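Ribosomal RNA small subunit methyltransferase E (Neisseria gonorrhoeae, PDB 5VM8) probably methylates N3 of a uridine in the 16S RNA of the small ribosomal subunit, with S-adenosyl methionine as methyl donor. Local coordinates at residues P10-P15 against N35-R40; T173-S178 against C183-I188; V221-R226 against P234-A239. All blocks are in the same frame, centred on the assembly; numbering follows the deposited sequence.

Contact 1: residues P10-P15 against N35-R40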
# COMPACT_ATOMS: atom_id res chain seq x y z
N PRO A 10 -15.51 7.61 12.40
CA PRO A 10 -15.26 7.05 11.06
C PRO A 10 -14.26 7.92 10.30
O PRO A 10 -14.26 9.15 10.43
CB PRO A 10 -16.64 7.09 10.38
CG PRO A 10 -17.61 7.58 11.43
CD PRO A 10 -16.83 8.25 12.50
N ARG A 11 -13.40 7.27 9.53
CA ARG A 11 -12.29 7.93 8.85
C ARG A 11 -12.52 7.98 7.34
O ARG A 11 -12.89 6.98 6.72
CB ARG A 11 -10.98 7.20 9.15
CG ARG A 11 -10.63 7.16 10.64
CD ARG A 11 -9.45 6.22 10.94
NE ARG A 11 -8.51 6.15 9.82
CZ ARG A 11 -7.50 6.99 9.65
NH1 ARG A 11 -7.27 7.95 10.54
NH2 ARG A 11 -6.71 6.86 8.59
N PHE A 12 -12.28 9.15 6.76
CA PHE A 12 -12.50 9.38 5.35
C PHE A 12 -11.29 10.09 4.76
O PHE A 12 -10.81 11.08 5.32
CB PHE A 12 -13.78 10.19 5.14
CG PHE A 12 -14.99 9.58 5.79
CD1 PHE A 12 -15.66 8.51 5.19
CD2 PHE A 12 -15.42 10.03 7.03
CE1 PHE A 12 -16.75 7.93 5.81
CE2 PHE A 12 -16.51 9.45 7.65
CZ PHE A 12 -17.17 8.40 7.04
N TYR A 13 -10.81 9.56 3.65
CA TYR A 13 -9.70 10.14 2.89
C TYR A 13 -10.22 11.33 2.08
O TYR A 13 -11.16 11.19 1.31
CB TYR A 13 -9.11 9.08 1.97
CG TYR A 13 -8.09 9.61 1.00
CD1 TYR A 13 -6.86 10.10 1.44
CD2 TYR A 13 -8.37 9.66 -0.36
CE1 TYR A 13 -5.93 10.59 0.54
CE2 TYR A 13 -7.45 10.15 -1.25
CZ TYR A 13 -6.24 10.62 -0.81
OH TYR A 13 -5.34 11.10 -1.73
N LEU A 14 -9.61 12.50 2.29
CA LEU A 14 -9.96 13.71 1.55
C LEU A 14 -8.67 14.43 1.17
O LEU A 14 -8.08 15.13 2.01
CB LEU A 14 -10.89 14.61 2.36
CG LEU A 14 -11.26 15.97 1.75
CD1 LEU A 14 -12.13 15.80 0.54
CD2 LEU A 14 -11.93 16.88 2.77
N PRO A 15 -8.18 14.25 -0.06
CA PRO A 15 -6.88 14.83 -0.43
C PRO A 15 -6.94 16.34 -0.63
O PRO A 15 -6.69 16.83 -1.73
CB PRO A 15 -6.55 14.13 -1.75
CG PRO A 15 -7.90 13.85 -2.34
CD PRO A 15 -8.80 13.52 -1.18
N ASN A 35 -23.40 8.03 3.97
CA ASN A 35 -24.75 7.49 4.01
C ASN A 35 -24.74 5.99 4.31
O ASN A 35 -25.56 5.52 5.11
CB ASN A 35 -25.49 7.78 2.71
N VAL A 36 -23.84 5.23 3.68
CA VAL A 36 -23.82 3.79 3.92
C VAL A 36 -23.48 3.49 5.38
O VAL A 36 -24.03 2.56 5.98
CB VAL A 36 -22.84 3.10 2.95
CG1 VAL A 36 -22.74 1.61 3.28
CG2 VAL A 36 -23.29 3.29 1.52
N LEU A 37 -22.60 4.28 5.98
CA LEU A 37 -22.28 4.06 7.39
C LEU A 37 -23.33 4.62 8.32
O LEU A 37 -23.20 4.46 9.54
CB LEU A 37 -20.91 4.67 7.73
CG LEU A 37 -19.70 3.82 7.36
CD1 LEU A 37 -18.39 4.59 7.52
CD2 LEU A 37 -19.70 2.53 8.17
N ARG A 38 -24.38 5.25 7.79
CA ARG A 38 -25.46 5.84 8.58
C ARG A 38 -24.93 6.82 9.62
O ARG A 38 -25.46 6.94 10.73
CB ARG A 38 -26.31 4.75 9.25
N VAL A 39 -23.89 7.57 9.23
CA VAL A 39 -23.32 8.58 10.11
C VAL A 39 -24.30 9.75 10.24
O VAL A 39 -24.61 10.43 9.26
CB VAL A 39 -21.95 9.06 9.58
CG1 VAL A 39 -21.38 10.12 10.50
CG2 VAL A 39 -20.97 7.89 9.45
N ARG A 40 -24.80 10.00 11.52
CA ARG A 40 -25.82 11.01 11.76
C ARG A 40 -25.18 12.39 11.94
O ARG A 40 -24.03 12.49 12.38
CB ARG A 40 -26.66 10.66 12.98
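P10 and V39 mark the closest backbone approach, with P10 CA and V39 CA 8.3 Å apart, so side chains alone bridge the two segments. Segment 10-15 carries the short strand 11-13. Segment 35-40 is the last turn of helix 28-36 and the loop that follows. The helix ends in a Schellman motif: R38 takes a positive phi (55°), and R38 N bonds back to N35 O at 2.9 Å. L37, just before R38, and V39, just after it, both point their CB atoms toward segment 10-15.

P10 lies against both: its CG meets V39 CG2 at 3.9 Å, and its CB lies 4.2 Å from L37 CD1. V39 CG1 is anti to the backbone N (chi1 180°), which turns CG2 toward the proline. L37 and F12 come at each other from opposite directions. L37 CD1 is 4.0 Å from F12 CZ and approaches the ring obliquely, with F12 CE1 almost as near. A single methyl of L37 therefore serves both P10 and F12.

Around this contact F12 is buried against I30, L34 and I45, and its ring packs edge-to-face with H33. Backbone bonds to T46 and F48 hold the strand at the edge of the five-stranded mixed sheet of the N-terminal PUA domain. R11, turned away from the contact, bonds to C144 O, E145 O and N150 OD1. The contact is wholly apolar and has little directionality: its fit depends on shape and on burying F12 and V39, while L37 stays largely exposed to solvent.

Contact 2: residues T173-S178 against C183-I188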
# COMPACT_ATOMS: atom_id res chain seq x y z
N THR A 173 18.28 -1.54 0.10
CA THR A 173 18.30 -2.98 0.35
C THR A 173 17.32 -3.62 -0.62
O THR A 173 16.13 -3.30 -0.61
CB THR A 173 17.95 -3.27 1.81
OG1 THR A 173 19.05 -2.87 2.65
CG2 THR A 173 17.66 -4.76 2.03
N LYS A 174 17.82 -4.49 -1.47
CA LYS A 174 17.10 -4.99 -2.63
C LYS A 174 16.91 -6.49 -2.47
O LYS A 174 17.88 -7.25 -2.49
CB LYS A 174 17.84 -4.63 -3.92
CG LYS A 174 18.16 -3.13 -3.99
CD LYS A 174 18.76 -2.72 -5.36
CE LYS A 174 20.28 -2.89 -5.41
NZ LYS A 174 20.99 -1.84 -4.63
N LEU A 175 15.66 -6.88 -2.28
CA LEU A 175 15.27 -8.22 -1.88
C LEU A 175 14.30 -8.79 -2.90
O LEU A 175 13.39 -8.09 -3.36
CB LEU A 175 14.61 -8.16 -0.49
CG LEU A 175 15.52 -7.56 0.59
CD1 LEU A 175 14.85 -7.62 1.95
CD2 LEU A 175 16.91 -8.25 0.65
N ILE A 176 14.50 -10.06 -3.26
CA ILE A 176 13.56 -10.79 -4.08
C ILE A 176 13.22 -12.10 -3.36
O ILE A 176 14.13 -12.79 -2.87
CB ILE A 176 14.10 -11.04 -5.51
CG1 ILE A 176 13.08 -11.79 -6.34
CG2 ILE A 176 15.44 -11.77 -5.49
CD1 ILE A 176 13.47 -12.01 -7.81
N MET A 177 11.93 -12.39 -3.24
CA MET A 177 11.48 -13.67 -2.68
C MET A 177 11.70 -14.77 -3.69
O MET A 177 11.04 -14.81 -4.73
CB MET A 177 10.02 -13.64 -2.26
CG MET A 177 9.76 -12.75 -1.09
SD MET A 177 8.53 -13.46 0.04
CE MET A 177 9.18 -15.12 0.26
N SER A 178 12.61 -15.66 -3.37
CA SER A 178 12.95 -16.72 -4.29
C SER A 178 13.73 -17.72 -3.49
O SER A 178 14.39 -17.36 -2.52
CB SER A 178 13.82 -16.19 -5.45
OG SER A 178 14.33 -17.27 -6.20
N CYS A 183 19.31 -16.59 1.07
CA CYS A 183 19.60 -16.57 2.50
C CYS A 183 18.30 -16.24 3.24
O CYS A 183 17.29 -15.89 2.63
CB CYS A 183 20.70 -15.55 2.86
SG CYS A 183 20.20 -13.77 2.77
N LYS A 184 18.30 -16.39 4.56
CA LYS A 184 17.08 -16.00 5.23
C LYS A 184 17.03 -14.48 5.29
O LYS A 184 18.05 -13.79 5.22
CB LYS A 184 17.02 -16.58 6.64
CG LYS A 184 17.10 -18.09 6.69
CD LYS A 184 17.25 -18.60 8.11
CE LYS A 184 15.90 -18.84 8.74
NZ LYS A 184 15.04 -19.47 7.73
N LEU A 185 15.81 -13.97 5.45
CA LEU A 185 15.60 -12.53 5.58
C LEU A 185 16.28 -11.99 6.82
O LEU A 185 16.74 -10.84 6.82
CB LEU A 185 14.10 -12.25 5.63
CG LEU A 185 13.58 -10.83 5.59
CD1 LEU A 185 13.96 -10.14 4.31
CD2 LEU A 185 12.08 -10.89 5.78
N GLY A 186 16.33 -12.77 7.90
CA GLY A 186 17.03 -12.31 9.08
C GLY A 186 18.53 -12.29 8.91
O GLY A 186 19.22 -11.41 9.45
N ASP A 187 19.07 -13.21 8.11
CA ASP A 187 20.50 -13.34 7.89
C ASP A 187 21.06 -12.35 6.88
O ASP A 187 22.23 -12.47 6.52
CB ASP A 187 20.84 -14.76 7.43
CG ASP A 187 20.50 -15.81 8.47
OD1 ASP A 187 20.53 -15.50 9.67
OD2 ASP A 187 20.21 -16.95 8.07
N ILE A 188 20.26 -11.38 6.40
CA ILE A 188 20.75 -10.39 5.44
C ILE A 188 21.46 -9.29 6.20
O ILE A 188 21.20 -9.06 7.38
CB ILE A 188 19.64 -9.77 4.55
CG1 ILE A 188 18.90 -8.69 5.33
CG2 ILE A 188 18.71 -10.80 3.92
CD1 ILE A 188 18.10 -7.76 4.46
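Beside the apolar meeting of L175 with L185 and I188, the chain leaves its strand at S178, whose OG is gripped twice. The backbone N of N180 and the carboxylate OE1 of E210 both bond to it. This fixes the start of the short connection to strand 182-184. A further bond from W205 NE1 to M177 O holds the strand end.

The contact itself is made by methyl groups. L175 CD1 meets L185 CD1 at 3.6 Å, and the two leucine side chains cross at about a right angle. L185 CG is anti to the backbone N (chi1 -173°), and this extension brings CD1 to L175 although the CB does not point there. I188 reaches L175 head-on: its CD1 lies 4.0 Å from L175 CD2. The same I188 CD1 touches T173 CG2 at 3.9 Å, again tip to tip. One methyl of I188 therefore bridges two residues on one side of strand 173-177.

The strands are not neighbours. Strand 219-222 runs between them in the parallel seven-stranded sheet, and V221 packs under L175, L185 and I188. A later piece of chain is thus inserted between two earlier strands, as fits the trefoil knot of a SPOUT methyltransferase. The side chains bridge over that inserted strand.

L185 and I188 are the first and last residues of a type I turn, and both side chains reach L175. D187 N bonds only weakly to K184 O, at 3.1 Å. L185 also packs on A240 and M241 of helix 232-244, and T173 on P191.

Contact 3: residues V221-R226 against P234-A239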
# COMPACT_ATOMS: atom_id res chain seq x y z
N VAL A 221 15.74 -14.06 -0.83
CA VAL A 221 15.41 -14.31 0.57
C VAL A 221 14.32 -15.37 0.69
O VAL A 221 13.43 -15.46 -0.16
CB VAL A 221 14.94 -13.04 1.32
CG1 VAL A 221 16.09 -12.05 1.51
CG2 VAL A 221 13.79 -12.41 0.57
N THR A 222 14.43 -16.20 1.72
CA THR A 222 13.40 -17.13 2.15
C THR A 222 12.99 -16.80 3.58
O THR A 222 13.75 -16.18 4.32
CB THR A 222 13.85 -18.58 2.13
OG1 THR A 222 14.86 -18.73 3.13
CG2 THR A 222 14.34 -19.01 0.75
N LEU A 223 11.77 -17.16 3.95
CA LEU A 223 11.29 -17.09 5.33
C LEU A 223 10.80 -18.45 5.77
O LEU A 223 9.72 -18.88 5.36
CB LEU A 223 10.15 -16.11 5.52
CG LEU A 223 9.63 -15.18 4.48
CD1 LEU A 223 8.13 -15.33 4.48
CD2 LEU A 223 10.05 -13.82 4.98
N GLY A 224 11.54 -19.11 6.63
CA GLY A 224 11.03 -20.34 7.22
C GLY A 224 11.26 -21.56 6.36
O GLY A 224 11.64 -21.49 5.19
N LYS A 225 10.97 -22.72 6.94
CA LYS A 225 11.39 -23.96 6.31
C LYS A 225 10.54 -24.34 5.10
O LYS A 225 11.05 -25.06 4.24
CB LYS A 225 11.36 -25.08 7.34
N ARG A 226 9.30 -23.88 5.01
CA ARG A 226 8.41 -24.23 3.91
C ARG A 226 8.25 -23.02 2.99
O ARG A 226 8.06 -21.89 3.47
CB ARG A 226 7.03 -24.68 4.40
CG ARG A 226 7.03 -25.71 5.54
CD ARG A 226 5.59 -26.01 6.05
NE ARG A 226 4.90 -24.85 6.64
CZ ARG A 226 5.16 -24.36 7.85
NH1 ARG A 226 6.11 -24.91 8.62
NH2 ARG A 226 4.49 -23.31 8.30
N PRO A 234 4.56 -12.67 0.72
CA PRO A 234 4.91 -11.25 0.88
C PRO A 234 4.34 -10.60 2.13
O PRO A 234 4.99 -9.74 2.74
CB PRO A 234 4.32 -10.59 -0.38
CG PRO A 234 3.27 -11.56 -0.89
CD PRO A 234 3.83 -12.92 -0.54
N LEU A 235 3.12 -10.98 2.53
CA LEU A 235 2.56 -10.45 3.77
C LEU A 235 3.40 -10.89 4.97
O LEU A 235 3.75 -10.07 5.83
CB LEU A 235 1.11 -10.90 3.92
CG LEU A 235 0.31 -10.55 2.67
CD1 LEU A 235 -1.12 -11.07 2.77
CD2 LEU A 235 0.35 -9.05 2.45
N ALA A 236 3.72 -12.18 5.06
CA ALA A 236 4.52 -12.66 6.18
C ALA A 236 5.86 -11.95 6.21
O ALA A 236 6.36 -11.62 7.29
CB ALA A 236 4.69 -14.17 6.11
N ALA A 237 6.43 -11.65 5.03
CA ALA A 237 7.75 -11.04 4.95
C ALA A 237 7.73 -9.61 5.46
O ALA A 237 8.62 -9.20 6.22
CB ALA A 237 8.26 -11.09 3.50
N ILE A 238 6.72 -8.83 5.06
CA ILE A 238 6.59 -7.45 5.52
C ILE A 238 6.42 -7.40 7.04
O ILE A 238 7.04 -6.57 7.71
CB ILE A 238 5.43 -6.75 4.78
CG1 ILE A 238 5.75 -6.68 3.28
CG2 ILE A 238 5.15 -5.37 5.35
CD1 ILE A 238 4.59 -6.22 2.36
N ALA A 239 5.63 -8.32 7.60
CA ALA A 239 5.49 -8.39 9.05
C ALA A 239 6.82 -8.75 9.70
O ALA A 239 7.19 -8.19 10.74
CB ALA A 239 4.40 -9.41 9.46
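L223 forks over the helix backbone at A236 and A237, one methyl to each alanine. Its CD2 presses on A237, with L223 CD2 to A237 CB at 3.6 Å and the CA of A237 equally near. Its CD1 leans the other way, toward A236, with L223 CD1 to A236 CB at 4.0 Å. The same CD1 also lies over the backbone N of A237. The leucine therefore meets the helix end-on with both branches, and the helix offers two CB atoms and the main chain at A237. The two alanines are turned differently. A236 directs its CB at the leucine, whereas the CB of A237 points along the interface and is met on its flank. Small side chains here let the loop come close: L223 CA and A237 CA are 7.0 Å apart.

The L223 side chain is modelled with CG nearly eclipsed with the backbone N (chi1 -6°). That shape is unusual, and at 2.4 Å resolution it is best read with some reserve.

The contact ties the end of strand 219-222 to helix 232-244, the last helix of the chain. Both belong to the RNA methyltransferase domain of the SPOUT clan, in its knotted C-terminal part. In this clan the loops of the knot usually form the S-adenosyl methionine pocket, and the loop at L223 is probably close to it.

G224, next in the chain, takes backbone angles that favour glycine (phi 84°), and the chain turns away from the helix there. Backbone bonds hold the helix turn itself, with I238 N to P234 O at 3.0 Å. A237 also rests on F197 of strand 195-199, as do P234 and I238. L223 packs also on L185.

The contacts follow one another along the chain in the order 1, 2, 3. Contact 1 belongs to the N-terminal PUA-type domain and its mixed sheet. Contacts 2 and 3 lie in the SPOUT domain, on the other side of the chain's centre. Centres of contacts 1 and 2 are 40 Å apart, and those of contacts 1 and 3 are 35 Å apart. Contacts 2 and 3 are only 9 Å apart between centres and touch. Strand 219-222 joins them: V221 N probably bonds to I176 O, and T222 N to C183 O. The protein has two domains with separate sheets, and strand 11-13 of contact 1 also bonds to the end of helix 128-147. Contacts 2 and 3 share the knotted region.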